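Local coordinates for probable transcriptional regulator, LysR family protein (Rhodococcus sp., PDB 2QL3) that probably regulates transcription as a LysR-type DNA-binding protein, the piece seen here being its C-terminal substrate-binding (effector) domain, at residues Q49-E54 with D64-W69; E68-P73 with W188-T193; H87-V92 with A99-H104; L83-P88 with P168-P173; T76-V81 with P179-V184. All blocks are in the same frame, centred on the assembly; numbering follows the deposited sequence.

Contact 1 (Q49-E54 with D64-W69); sequences QLEGGE and DLSPEW
L50 and W69 meet tip to tip where the C-terminal end of helix 43-51 faces a type I turn, S66 to W69, which leads into strand 69-84 of the LysR substrate-binding domain, a periplasmic-binding-protein-like fold. The helix finishes in a Schellman motif: G53 has positive phi, E54 N bonds back to Q49 O, and G53 N makes a weak bond to L50 O. Across from it, W69 N closes the turn on S66 O.

The apolar part is a CH-pi contact. With CG anti to the backbone N (chi1 -158°), L50 directs CD2 over the middle of the W69 indole, 3.4 Å from the centroid of its six-membered ring and only 14° off the ring normal. CB of the same leucine adds a looser touch to CZ2 at 4.0 Å.

The polar part is less comfortable. E51 bends at its second torsion, and its carboxylate comes to the indole edge near the ring plane, OE2 standing 3.6 Å from W69 NE1. The same OE2 lies 3.5 Å from E68 OE1, two acids crossing at about a right angle, and this closeness of like charge would probably raise the proton affinity of one of them. H189 lies next to both acids. On the indole face opposite L50, the hydroxyl OG of S66 sits 3.3 Å above the plane, displaced toward the rim.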
# COMPACT_ATOMS: atom_id res chain seq x y z
N GLN A 49 20.83 0.70 -3.95
CA GLN A 49 21.05 1.92 -3.18
C GLN A 49 21.99 1.69 -2.01
O GLN A 49 22.99 2.44 -1.84
CB GLN A 49 19.69 2.56 -2.79
CG GLN A 49 18.98 3.10 -4.02
CD GLN A 49 17.45 3.30 -3.88
OE1 GLN A 49 16.71 3.21 -4.88
NE2 GLN A 49 16.99 3.60 -2.68
N LEU A 50 21.75 0.64 -1.23
CA LEU A 50 22.66 0.27 -0.12
C LEU A 50 24.11 -0.00 -0.58
O LEU A 50 25.07 0.47 0.04
CB LEU A 50 22.13 -0.92 0.69
CG LEU A 50 22.67 -1.10 2.15
CD1 LEU A 50 22.24 -0.02 3.10
CD2 LEU A 50 22.20 -2.42 2.75
N GLU A 51 24.29 -0.75 -1.66
CA GLU A 51 25.65 -0.99 -2.19
C GLU A 51 26.35 0.32 -2.56
O GLU A 51 27.57 0.44 -2.36
CB GLU A 51 25.69 -1.92 -3.42
CG GLU A 51 25.39 -3.39 -3.15
CD GLU A 51 26.54 -4.16 -2.54
OE1 GLU A 51 27.75 -3.83 -2.78
OE2 GLU A 51 26.22 -5.14 -1.79
N GLY A 52 25.61 1.26 -3.14
CA GLY A 52 26.25 2.51 -3.58
C GLY A 52 26.37 3.64 -2.56
O GLY A 52 26.77 4.77 -2.91
N GLY A 53 25.96 3.36 -1.31
CA GLY A 53 26.04 4.31 -0.23
C GLY A 53 24.93 5.34 -0.17
O GLY A 53 25.06 6.34 0.50
N GLU A 54 23.85 5.10 -0.89
CA GLU A 54 22.76 6.03 -0.93
C GLU A 54 21.90 5.84 0.31
O GLU A 54 21.17 6.74 0.69
CB GLU A 54 21.87 5.81 -2.18
CG GLU A 54 22.50 6.23 -3.49
CD GLU A 54 21.52 5.99 -4.66
OE1 GLU A 54 21.73 5.02 -5.45
OE2 GLU A 54 20.52 6.76 -4.78
N ASP A 64 16.78 -13.92 1.09
CA ASP A 64 17.55 -13.69 -0.15
C ASP A 64 18.51 -12.46 -0.07
O ASP A 64 18.69 -11.75 -1.06
CB ASP A 64 16.59 -13.54 -1.38
CG ASP A 64 15.52 -14.70 -1.51
OD1 ASP A 64 15.87 -15.87 -1.31
OD2 ASP A 64 14.32 -14.44 -1.90
N LEU A 65 19.10 -12.18 1.09
CA LEU A 65 19.92 -10.98 1.27
C LEU A 65 21.36 -11.34 0.87
O LEU A 65 21.73 -12.49 0.98
CB LEU A 65 19.87 -10.51 2.74
CG LEU A 65 18.51 -10.11 3.33
CD1 LEU A 65 18.66 -9.62 4.77
CD2 LEU A 65 17.77 -9.08 2.46
N SER A 66 22.17 -10.40 0.41
CA SER A 66 23.59 -10.73 0.26
C SER A 66 24.22 -11.11 1.58
O SER A 66 23.92 -10.52 2.62
CB SER A 66 24.47 -9.60 -0.30
OG SER A 66 23.70 -8.44 -0.42
N PRO A 67 25.12 -12.09 1.52
CA PRO A 67 26.08 -12.31 2.61
C PRO A 67 26.95 -11.10 2.92
O PRO A 67 27.59 -11.12 3.97
CB PRO A 67 26.96 -13.47 2.08
CG PRO A 67 26.11 -14.18 1.13
CD PRO A 67 25.28 -13.10 0.45
N GLU A 68 26.99 -10.07 2.06
CA GLU A 68 27.84 -8.88 2.32
C GLU A 68 27.23 -7.96 3.42
O GLU A 68 27.88 -7.01 3.88
CB GLU A 68 28.08 -8.05 1.02
CG GLU A 68 29.16 -8.61 -0.02
CD GLU A 68 29.78 -7.50 -0.95
OE1 GLU A 68 29.16 -7.07 -1.98
OE2 GLU A 68 30.94 -7.07 -0.68
N TRP A 69 25.97 -8.24 3.80
CA TRP A 69 25.20 -7.44 4.74
C TRP A 69 25.24 -8.00 6.14
O TRP A 69 24.98 -9.16 6.37
CB TRP A 69 23.74 -7.35 4.27
CG TRP A 69 23.55 -6.53 2.96
CD1 TRP A 69 24.53 -6.13 2.07
CD2 TRP A 69 22.31 -6.11 2.40
NE1 TRP A 69 23.97 -5.47 1.00
CE2 TRP A 69 22.60 -5.42 1.18
CE3 TRP A 69 20.97 -6.23 2.80
CZ2 TRP A 69 21.61 -4.85 0.39
CZ3 TRP A 69 19.98 -5.63 2.03
CH2 TRP A 69 20.30 -4.98 0.82

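Contact 2 (E68-P73 with W188-T193)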
# COMPACT_ATOMS: atom_id res chain seq x y z
N GLU A 68 26.99 -10.07 2.06
CA GLU A 68 27.84 -8.88 2.32
C GLU A 68 27.23 -7.96 3.42
O GLU A 68 27.88 -7.01 3.88
CB GLU A 68 28.08 -8.05 1.02
CG GLU A 68 29.16 -8.61 -0.02
CD GLU A 68 29.78 -7.50 -0.95
OE1 GLU A 68 29.16 -7.07 -1.98
OE2 GLU A 68 30.94 -7.07 -0.68
N TRP A 69 25.97 -8.24 3.80
CA TRP A 69 25.20 -7.44 4.74
C TRP A 69 25.24 -8.00 6.14
O TRP A 69 24.98 -9.16 6.37
CB TRP A 69 23.74 -7.35 4.27
CG TRP A 69 23.55 -6.53 2.96
CD1 TRP A 69 24.53 -6.13 2.07
CD2 TRP A 69 22.31 -6.11 2.40
NE1 TRP A 69 23.97 -5.47 1.00
CE2 TRP A 69 22.60 -5.42 1.18
CE3 TRP A 69 20.97 -6.23 2.80
CZ2 TRP A 69 21.61 -4.85 0.39
CZ3 TRP A 69 19.98 -5.63 2.03
CH2 TRP A 69 20.30 -4.98 0.82
N GLN A 70 25.61 -7.17 7.07
CA GLN A 70 25.49 -7.44 8.49
C GLN A 70 24.01 -7.20 8.80
O GLN A 70 23.40 -6.30 8.21
CB GLN A 70 26.35 -6.44 9.24
CG GLN A 70 27.85 -6.64 9.04
CD GLN A 70 28.39 -7.69 9.99
OE1 GLN A 70 28.72 -7.39 11.14
NE2 GLN A 70 28.49 -8.93 9.52
N THR A 71 23.44 -8.00 9.67
CA THR A 71 22.02 -7.87 10.02
C THR A 71 21.86 -8.07 11.54
O THR A 71 22.69 -8.70 12.16
CB THR A 71 21.11 -8.92 9.31
OG1 THR A 71 21.48 -10.23 9.74
CG2 THR A 71 21.16 -8.82 7.75
N VAL A 72 20.80 -7.51 12.12
CA VAL A 72 20.46 -7.75 13.53
C VAL A 72 18.92 -7.90 13.54
O VAL A 72 18.21 -7.02 13.06
CB VAL A 72 20.90 -6.55 14.45
CG1 VAL A 72 20.19 -6.62 15.80
CG2 VAL A 72 22.40 -6.53 14.74
N PRO A 73 18.41 -9.01 14.12
CA PRO A 73 16.97 -9.22 14.10
C PRO A 73 16.17 -8.27 14.98
O PRO A 73 16.57 -7.94 16.08
CB PRO A 73 16.81 -10.68 14.50
CG PRO A 73 17.99 -10.97 15.35
CD PRO A 73 19.13 -10.09 14.81
N TRP A 188 23.07 -3.53 7.18
CA TRP A 188 24.01 -2.58 6.60
C TRP A 188 25.12 -3.38 5.95
O TRP A 188 25.28 -4.54 6.24
CB TRP A 188 24.59 -1.62 7.64
CG TRP A 188 25.41 -2.28 8.72
CD1 TRP A 188 26.76 -2.41 8.76
CD2 TRP A 188 24.90 -2.94 9.89
NE1 TRP A 188 27.15 -3.09 9.91
CE2 TRP A 188 26.03 -3.43 10.63
CE3 TRP A 188 23.60 -3.15 10.40
CZ2 TRP A 188 25.90 -4.08 11.85
CZ3 TRP A 188 23.46 -3.81 11.62
CH2 TRP A 188 24.61 -4.28 12.33
N HIS A 189 25.90 -2.76 5.09
CA HIS A 189 26.91 -3.49 4.33
C HIS A 189 28.20 -3.69 5.16
O HIS A 189 28.71 -2.74 5.74
CB HIS A 189 27.14 -2.66 3.07
CG HIS A 189 27.82 -3.38 1.95
ND1 HIS A 189 29.16 -3.71 1.99
CD2 HIS A 189 27.37 -3.76 0.73
CE1 HIS A 189 29.50 -4.28 0.85
NE2 HIS A 189 28.44 -4.32 0.06
N GLN A 190 28.69 -4.94 5.25
CA GLN A 190 29.99 -5.33 5.84
C GLN A 190 31.12 -4.34 5.66
O GLN A 190 32.00 -4.25 6.51
CB GLN A 190 30.52 -6.58 5.12
CG GLN A 190 30.71 -7.77 5.96
CD GLN A 190 30.64 -8.98 5.13
OE1 GLN A 190 31.23 -9.03 4.03
NE2 GLN A 190 29.83 -9.93 5.57
N GLU A 191 31.16 -3.69 4.51
CA GLU A 191 32.32 -2.89 4.13
C GLU A 191 32.08 -1.42 4.32
O GLU A 191 32.96 -0.63 4.05
CB GLU A 191 32.59 -3.11 2.65
CG GLU A 191 32.56 -4.58 2.29
CD GLU A 191 33.91 -5.17 2.04
OE1 GLU A 191 34.97 -4.50 2.21
OE2 GLU A 191 33.90 -6.33 1.63
N ALA A 192 30.84 -1.05 4.68
CA ALA A 192 30.54 0.34 4.98
C ALA A 192 31.32 0.84 6.21
O ALA A 192 31.52 0.09 7.16
CB ALA A 192 29.04 0.53 5.18
N THR A 193 31.74 2.10 6.17
CA THR A 193 32.27 2.77 7.34
C THR A 193 31.09 3.46 7.91
O THR A 193 30.68 4.52 7.40
CB THR A 193 33.32 3.80 6.99
OG1 THR A 193 34.40 3.12 6.41
CG2 THR A 193 33.87 4.50 8.25
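Q70 and W188 exchange both of their backbone bonds as an antiparallel hydrogen-bonded pair: Q70 N gives its hydrogen to W188 O at 2.8 Å, and W188 N gives its own to Q70 O at 3.0 Å. A third bond carries the pairing past the strand end, Q190 N reaching E68 O at 2.6 Å, nearly along the C=O axis. W188 O also receives a CA-H...O contact from W69 CA at 3.3 Å, so this one carbonyl has two partners on the facing strand.

W69 and H189 form the neighbouring non-hydrogen-bonded pair, and H189, the last residue of its strand, also opens a type I turn in which A192 N bonds to H189 O. The ring joins in too: E191 N donates to H189 ND1 at 3.2 Å in the imidazole plane, which makes ND1 an acceptor. CB of E68 lies over one face of that imidazole. The E68 and E191 carboxylates come within 3.8 Å, OE2 to OE2, a like-charge approach.

W188 has CG between the backbone N and the carbonyl carbon (chi1 63°). Q70 CB lies over one face of the W188 indole, 3.6 Å from the centroid of the five-membered ring, a CH-pi contact, while CH2 meets V72 CG2 edge-on. An alanine here would probably leave Q70 CB without the ring it packs on and V72 CG2 without its partner at the ring edge.

Strand 69-84 goes on pairing with 182-189 through V72 and V186; helix 43-51 packs on the face that carries W69 and H189, and L194 touches W188.

Contact 3 (H87-V92 with A99-H104)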
# COMPACT_ATOMS: atom_id res chain seq x y z
N HIS A 87 -15.50 -16.89 3.70
CA HIS A 87 -14.71 -17.94 3.09
C HIS A 87 -15.09 -19.34 3.61
O HIS A 87 -15.25 -19.54 4.82
CB HIS A 87 -13.22 -17.69 3.27
CG HIS A 87 -12.36 -18.59 2.45
ND1 HIS A 87 -11.76 -18.17 1.28
CD2 HIS A 87 -12.00 -19.88 2.62
CE1 HIS A 87 -11.07 -19.17 0.76
NE2 HIS A 87 -11.18 -20.21 1.56
N PRO A 88 -15.22 -20.32 2.69
CA PRO A 88 -15.44 -21.72 3.02
C PRO A 88 -14.63 -22.15 4.26
O PRO A 88 -15.19 -22.70 5.21
CB PRO A 88 -14.92 -22.43 1.77
CG PRO A 88 -15.32 -21.51 0.67
CD PRO A 88 -15.16 -20.12 1.23
N LEU A 89 -13.33 -21.85 4.30
CA LEU A 89 -12.53 -22.32 5.42
C LEU A 89 -12.53 -21.36 6.64
O LEU A 89 -11.76 -21.58 7.57
CB LEU A 89 -11.10 -22.65 4.98
CG LEU A 89 -10.89 -24.02 4.34
CD1 LEU A 89 -11.59 -24.20 3.00
CD2 LEU A 89 -9.41 -24.28 4.22
N ALA A 90 -13.37 -20.33 6.65
CA ALA A 90 -13.26 -19.32 7.74
C ALA A 90 -13.87 -19.79 9.05
O ALA A 90 -13.58 -19.23 10.11
CB ALA A 90 -13.85 -17.97 7.35
N GLY A 91 -14.74 -20.80 8.94
CA GLY A 91 -15.24 -21.59 10.07
C GLY A 91 -14.16 -22.45 10.77
O GLY A 91 -14.26 -22.69 11.97
N VAL A 92 -13.14 -22.90 10.03
CA VAL A 92 -12.03 -23.71 10.58
C VAL A 92 -11.55 -23.18 11.92
O VAL A 92 -10.85 -22.16 11.99
CB VAL A 92 -10.79 -23.91 9.58
CG1 VAL A 92 -9.51 -24.33 10.32
CG2 VAL A 92 -11.10 -24.95 8.50
N ALA A 99 -2.73 -27.13 2.28
CA ALA A 99 -3.21 -28.13 1.33
C ALA A 99 -4.73 -28.07 1.14
O ALA A 99 -5.21 -28.44 0.06
CB ALA A 99 -2.78 -29.54 1.78
N ASP A 100 -5.47 -27.61 2.16
CA ASP A 100 -6.94 -27.55 2.13
C ASP A 100 -7.47 -26.39 1.27
O ASP A 100 -8.63 -26.35 0.94
CB ASP A 100 -7.55 -27.52 3.54
CG ASP A 100 -7.27 -28.83 4.32
OD1 ASP A 100 -7.67 -28.93 5.52
OD2 ASP A 100 -6.63 -29.74 3.75
N LEU A 101 -6.59 -25.48 0.90
CA LEU A 101 -6.90 -24.33 0.06
C LEU A 101 -6.31 -24.49 -1.34
O LEU A 101 -6.39 -23.58 -2.15
CB LEU A 101 -6.31 -23.08 0.72
CG LEU A 101 -7.04 -22.63 1.99
CD1 LEU A 101 -6.10 -21.73 2.74
CD2 LEU A 101 -8.33 -21.87 1.55
N ALA A 102 -5.71 -25.64 -1.64
CA ALA A 102 -5.06 -25.82 -2.94
C ALA A 102 -5.99 -25.56 -4.12
O ALA A 102 -5.54 -25.11 -5.20
CB ALA A 102 -4.43 -27.24 -3.05
N GLU A 103 -7.28 -25.85 -3.95
CA GLU A 103 -8.22 -25.66 -5.04
C GLU A 103 -9.06 -24.35 -4.95
O GLU A 103 -9.88 -24.10 -5.81
CB GLU A 103 -9.09 -26.92 -5.28
CG GLU A 103 -8.27 -28.14 -5.84
CD GLU A 103 -7.79 -27.94 -7.32
OE1 GLU A 103 -8.66 -28.05 -8.25
OE2 GLU A 103 -6.58 -27.67 -7.56
N HIS A 104 -8.83 -23.53 -3.92
CA HIS A 104 -9.54 -22.23 -3.78
C HIS A 104 -8.65 -21.15 -4.40
O HIS A 104 -7.41 -21.26 -4.34
CB HIS A 104 -9.76 -21.90 -2.31
CG HIS A 104 -10.79 -22.74 -1.64
ND1 HIS A 104 -10.49 -23.92 -0.99
CD2 HIS A 104 -12.13 -22.56 -1.50
CE1 HIS A 104 -11.60 -24.45 -0.51
NE2 HIS A 104 -12.60 -23.64 -0.79
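D100 begins the contact with its CB, which L89 CD2 approaches to 3.8 Å within a short 3-10 segment that ends at L101. Both segments belong to the long loop between strands 69-84 and 106-109 of the LysR effector domain, and their meeting folds that loop back on itself at the protein surface.

L101, the next residue, is the buried one. It slides past L89 in the opposite direction, its CG 3.6 Å from L89 CD2, and its own CD2 also lies against the H87 ring. L101 then opens a type I turn, closed by H104 N bonding to L101 O at 3.0 Å, which brings the chain round so that H104 faces the first segment again.

H104 has CG anti to the carbonyl carbon (chi1 -72°), from where the imidazole reaches three residues. It meets the H87 ring obliquely, centroids 5.1 Å apart and planes at 45°, and slides alongside P88, whose CB is 3.7 Å from H104 NE2. An alanine here would probably cost H87 and P88 the ring they pack on and leave a gap at L89 CD1. The H104 backbone has its own tie, its O accepting a hydrogen bond from W151 NE1. On the first segment A90 N bonds to H87 O at 2.7 Å, with L89 between them in sequence, and the leucine's CD1 touches H104 CE1 at 3.5 Å.

Contact 4 (L83-P88 with P168-P173)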
# COMPACT_ATOMS: atom_id res chain seq x y z
N LEU A 83 -8.19 -14.89 5.35
CA LEU A 83 -9.46 -15.28 4.71
C LEU A 83 -10.47 -14.15 4.89
O LEU A 83 -10.37 -13.32 5.83
CB LEU A 83 -10.06 -16.46 5.44
CG LEU A 83 -9.62 -17.90 5.14
CD1 LEU A 83 -8.45 -18.03 4.17
CD2 LEU A 83 -9.53 -18.76 6.40
N GLY A 84 -11.43 -14.11 3.98
CA GLY A 84 -12.62 -13.29 4.14
C GLY A 84 -13.57 -14.04 5.06
O GLY A 84 -13.49 -15.28 5.18
N ALA A 85 -14.45 -13.29 5.70
CA ALA A 85 -15.35 -13.82 6.73
C ALA A 85 -16.35 -14.86 6.21
O ALA A 85 -16.82 -15.69 6.98
CB ALA A 85 -16.08 -12.70 7.42
N GLU A 86 -16.66 -14.79 4.91
CA GLU A 86 -17.58 -15.72 4.23
C GLU A 86 -16.83 -16.88 3.56
O GLU A 86 -17.45 -17.73 2.89
CB GLU A 86 -18.39 -14.95 3.17
CG GLU A 86 -19.35 -13.94 3.78
CD GLU A 86 -20.06 -13.08 2.74
OE1 GLU A 86 -20.05 -13.41 1.54
OE2 GLU A 86 -20.65 -12.05 3.12
N HIS A 87 -15.50 -16.89 3.70
CA HIS A 87 -14.71 -17.94 3.09
C HIS A 87 -15.09 -19.34 3.61
O HIS A 87 -15.25 -19.54 4.82
CB HIS A 87 -13.22 -17.69 3.27
CG HIS A 87 -12.36 -18.59 2.45
ND1 HIS A 87 -11.76 -18.17 1.28
CD2 HIS A 87 -12.00 -19.88 2.62
CE1 HIS A 87 -11.07 -19.17 0.76
NE2 HIS A 87 -11.18 -20.21 1.56
N PRO A 88 -15.22 -20.32 2.69
CA PRO A 88 -15.44 -21.72 3.02
C PRO A 88 -14.63 -22.15 4.26
O PRO A 88 -15.19 -22.70 5.21
CB PRO A 88 -14.92 -22.43 1.77
CG PRO A 88 -15.32 -21.51 0.67
CD PRO A 88 -15.16 -20.12 1.23
N PRO A 168 -14.05 -7.25 7.51
CA PRO A 168 -13.09 -7.91 8.39
C PRO A 168 -12.28 -8.91 7.59
O PRO A 168 -12.62 -9.32 6.47
CB PRO A 168 -13.97 -8.63 9.40
CG PRO A 168 -15.16 -9.04 8.58
CD PRO A 168 -15.38 -7.91 7.57
N VAL A 169 -11.18 -9.29 8.19
CA VAL A 169 -10.34 -10.27 7.61
C VAL A 169 -10.12 -11.28 8.75
O VAL A 169 -10.15 -10.91 9.94
CB VAL A 169 -9.11 -9.50 7.14
CG1 VAL A 169 -7.91 -9.73 7.98
CG2 VAL A 169 -8.99 -9.51 5.60
N VAL A 170 -9.93 -12.54 8.38
CA VAL A 170 -9.82 -13.61 9.34
C VAL A 170 -8.48 -14.28 9.13
O VAL A 170 -8.20 -14.87 8.07
CB VAL A 170 -10.95 -14.67 9.20
CG1 VAL A 170 -10.75 -15.82 10.27
CG2 VAL A 170 -12.36 -14.01 9.28
N VAL A 171 -7.65 -14.17 10.17
CA VAL A 171 -6.22 -14.47 10.11
C VAL A 171 -6.07 -15.80 10.81
O VAL A 171 -6.55 -15.99 11.92
CB VAL A 171 -5.40 -13.31 10.81
CG1 VAL A 171 -4.00 -13.67 11.04
CG2 VAL A 171 -5.48 -12.02 9.96
N LYS A 172 -5.46 -16.76 10.13
CA LYS A 172 -5.26 -18.07 10.73
C LYS A 172 -3.83 -18.57 10.62
O LYS A 172 -3.17 -18.36 9.56
CB LYS A 172 -6.21 -19.07 10.07
CG LYS A 172 -7.64 -18.66 10.20
CD LYS A 172 -8.53 -19.79 9.92
CE LYS A 172 -9.33 -20.07 11.15
NZ LYS A 172 -10.68 -19.54 10.88
N PRO A 173 -3.34 -19.25 11.70
CA PRO A 173 -2.04 -19.90 11.64
C PRO A 173 -2.07 -21.11 10.69
O PRO A 173 -3.11 -21.72 10.51
CB PRO A 173 -1.80 -20.40 13.08
CG PRO A 173 -2.95 -19.92 13.92
CD PRO A 173 -4.04 -19.50 12.98
O HOH W 1 -14.76 -10.37 5.13
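L83 and V170 form an antiparallel hydrogen-bonded pair, L83 N to V170 O and V170 N to L83 O, each bond 2.7 Å long. The two N-H...O angles are alike, 157° and 158°, and a CA-H...O contact from V169 CA to L83 O supplements them. Past L83 the chains diverge, G84 entering a type I turn to H87. There a water fills the ladder's next rung, accepting from A85 N at 3.0 Å and donating to P168 O at 2.7 Å.

The side chains pack on this frame without polar contacts between them. L83 crosses K172 at about a right angle, its CD2 3.8 Å from K172 CD, so that the aliphatic part of the lysine does the touching. V170, with CG2 anti to the carbonyl carbon, lays that methyl against A85 CA at 3.9 Å. Beside the water, A85 CB meets the P168 ring at CG, also at 3.9 Å.

This antiparallel pairing is at the far end of strand 69-84 in the LysR effector domain, a periplasmic-binding-protein-like fold. Strand 169-173 runs on beside it with a backbone bond between K172 and V81, V169 and V171 pack on V82, and W151 lies against L83.

Contact 5 (T76-V81 with P179-V184). With PO4 (phosphate ion), chain R.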
# COMPACT_ATOMS: atom_id res chain seq x y z
N THR A 76 10.53 -11.48 14.59
CA THR A 76 10.34 -12.64 13.76
C THR A 76 8.83 -12.86 13.62
O THR A 76 8.08 -12.63 14.57
CB THR A 76 10.94 -13.88 14.39
OG1 THR A 76 12.36 -13.71 14.51
CG2 THR A 76 10.74 -15.06 13.50
N ARG A 77 8.38 -13.32 12.48
CA ARG A 77 6.94 -13.60 12.34
C ARG A 77 6.73 -14.78 11.47
O ARG A 77 7.41 -14.98 10.48
CB ARG A 77 6.17 -12.42 11.71
CG ARG A 77 6.42 -11.08 12.39
CD ARG A 77 5.23 -10.68 13.20
NE ARG A 77 4.56 -9.55 12.55
CZ ARG A 77 3.28 -9.21 12.74
NH1 ARG A 77 2.50 -9.91 13.57
NH2 ARG A 77 2.79 -8.14 12.09
N GLU A 78 5.75 -15.55 11.87
CA GLU A 78 5.25 -16.70 11.14
C GLU A 78 4.36 -16.24 9.97
O GLU A 78 3.47 -15.44 10.17
CB GLU A 78 4.38 -17.45 12.14
CG GLU A 78 4.96 -18.65 12.79
CD GLU A 78 4.28 -19.91 12.27
OE1 GLU A 78 5.02 -20.73 11.67
OE2 GLU A 78 3.03 -20.09 12.46
N PRO A 79 4.57 -16.77 8.75
CA PRO A 79 3.51 -16.55 7.73
C PRO A 79 2.15 -17.06 8.24
O PRO A 79 2.11 -18.10 8.95
CB PRO A 79 3.93 -17.42 6.54
CG PRO A 79 5.38 -17.77 6.80
CD PRO A 79 5.72 -17.54 8.24
N MSE A 80 1.08 -16.33 7.88
CA MSE A 80 -0.31 -16.66 8.21
C MSE A 80 -1.25 -16.61 6.98
O MSE A 80 -1.00 -15.92 5.99
CB MSE A 80 -0.86 -15.74 9.30
CG MSE A 80 -1.12 -14.29 8.87
SE MSE A 80 -0.76 -12.98 10.33
CE MSE A 80 1.18 -12.69 10.16
N VAL A 81 -2.28 -17.43 7.05
CA VAL A 81 -3.34 -17.38 6.06
C VAL A 81 -4.33 -16.28 6.45
O VAL A 81 -4.57 -16.08 7.63
CB VAL A 81 -4.04 -18.81 5.90
CG1 VAL A 81 -5.38 -18.69 5.25
CG2 VAL A 81 -3.15 -19.66 5.01
N PRO A 179 4.92 -23.33 8.72
CA PRO A 179 5.92 -22.58 7.94
C PRO A 179 7.04 -21.92 8.74
O PRO A 179 6.90 -21.60 9.91
CB PRO A 179 5.07 -21.54 7.22
CG PRO A 179 3.90 -21.34 8.14
CD PRO A 179 3.59 -22.72 8.58
N ALA A 180 8.19 -21.79 8.08
CA ALA A 180 9.40 -21.19 8.65
C ALA A 180 9.07 -19.74 9.05
O ALA A 180 8.34 -19.05 8.32
CB ALA A 180 10.54 -21.23 7.56
N SER A 181 9.50 -19.31 10.24
CA SER A 181 9.39 -17.91 10.62
C SER A 181 10.36 -17.05 9.80
O SER A 181 11.41 -17.54 9.36
CB SER A 181 9.67 -17.70 12.11
OG SER A 181 8.70 -18.45 12.82
N VAL A 182 10.01 -15.79 9.63
CA VAL A 182 10.82 -14.87 8.89
C VAL A 182 11.17 -13.73 9.81
O VAL A 182 10.28 -13.12 10.41
CB VAL A 182 10.07 -14.35 7.62
CG1 VAL A 182 10.92 -13.28 6.85
CG2 VAL A 182 9.69 -15.50 6.72
N ALA A 183 12.47 -13.47 9.90
CA ALA A 183 12.99 -12.34 10.63
C ALA A 183 12.92 -11.08 9.79
O ALA A 183 13.20 -11.07 8.59
CB ALA A 183 14.43 -12.62 11.06
N VAL A 184 12.50 -10.01 10.47
CA VAL A 184 12.72 -8.67 10.05
C VAL A 184 14.02 -8.21 10.74
O VAL A 184 14.18 -8.31 11.98
CB VAL A 184 11.53 -7.82 10.44
CG1 VAL A 184 11.70 -6.34 9.94
CG2 VAL A 184 10.24 -8.42 9.84
P PO4 R . 10.03 -11.39 18.25
O1 PO4 R . 10.20 -12.72 18.96
O2 PO4 R . 11.31 -10.58 18.37
O3 PO4 R . 9.72 -11.70 16.81
O4 PO4 R . 8.88 -10.57 18.80
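E78 reaches S181 and P179 through two torsions that are both far from staggered: chi1 of -101° puts CG 3.7 Å from S181 OG, and chi2 of -110° bends the chain on its way to CD. OE1 then ends 2.7 Å from P179 O. Both are acceptors and no hydrogen bond joins them, so the modelled placing of this carboxylate is doubtful.

The regular part lies one residue earlier. R77 and V182 are an antiparallel hydrogen-bonded pair, R77 N to V182 O at 2.8 Å and V182 N to R77 O at 2.9 Å. Two CA-H...O contacts flank them: T76 CA approaches V182 O, and S181 CA approaches R77 O. T76 and A183 follow as a non-hydrogen-bonded pair.

The contact's centre lies about 9 Å from the centre of the chain, where strands 69-84 and 182-189 run side by side. In the two-lobed periplasmic-binding-protein fold shared by LysR effector domains, strands that pass from one lobe to the other form the hinge, and this pair is consistent with that. Past the pairing two prolines meet: P79 and P179 slide past each other in opposite directions, P79 CG lying 3.8 Å from P179 CB.

H117 of helix 114-125 touches both P79 and V182, and Y61 packs on V182 from strand 57-61. At the other end, the N-H of T76 points to O3 of a phosphate ion, probably from the crystallisation liquor, in a modelled bond too short to be trusted.

In the fold
Strand 69-84 is the common thread: contacts 2 and 5 pair it with strand 182-189, and contact 4 pairs its far end with strand 169-173. Contacts 1 and 2 share E68 and W69 in one lobe; contacts 3 and 4 share H87 and P88 on the opposite side of the chain's centre, about 39 Å away centre to centre for contacts 2 and 4. Contact 5 lies between, closest to the middle. Contacts 2 and 3 are largely at the surface, the others partly buried. Backbone bonds carry contacts 2, 4 and 5, whereas contacts 1 and 3 have none across and rely on leucine against aromatic rings, with clustered acids only in contacts 1 and 2.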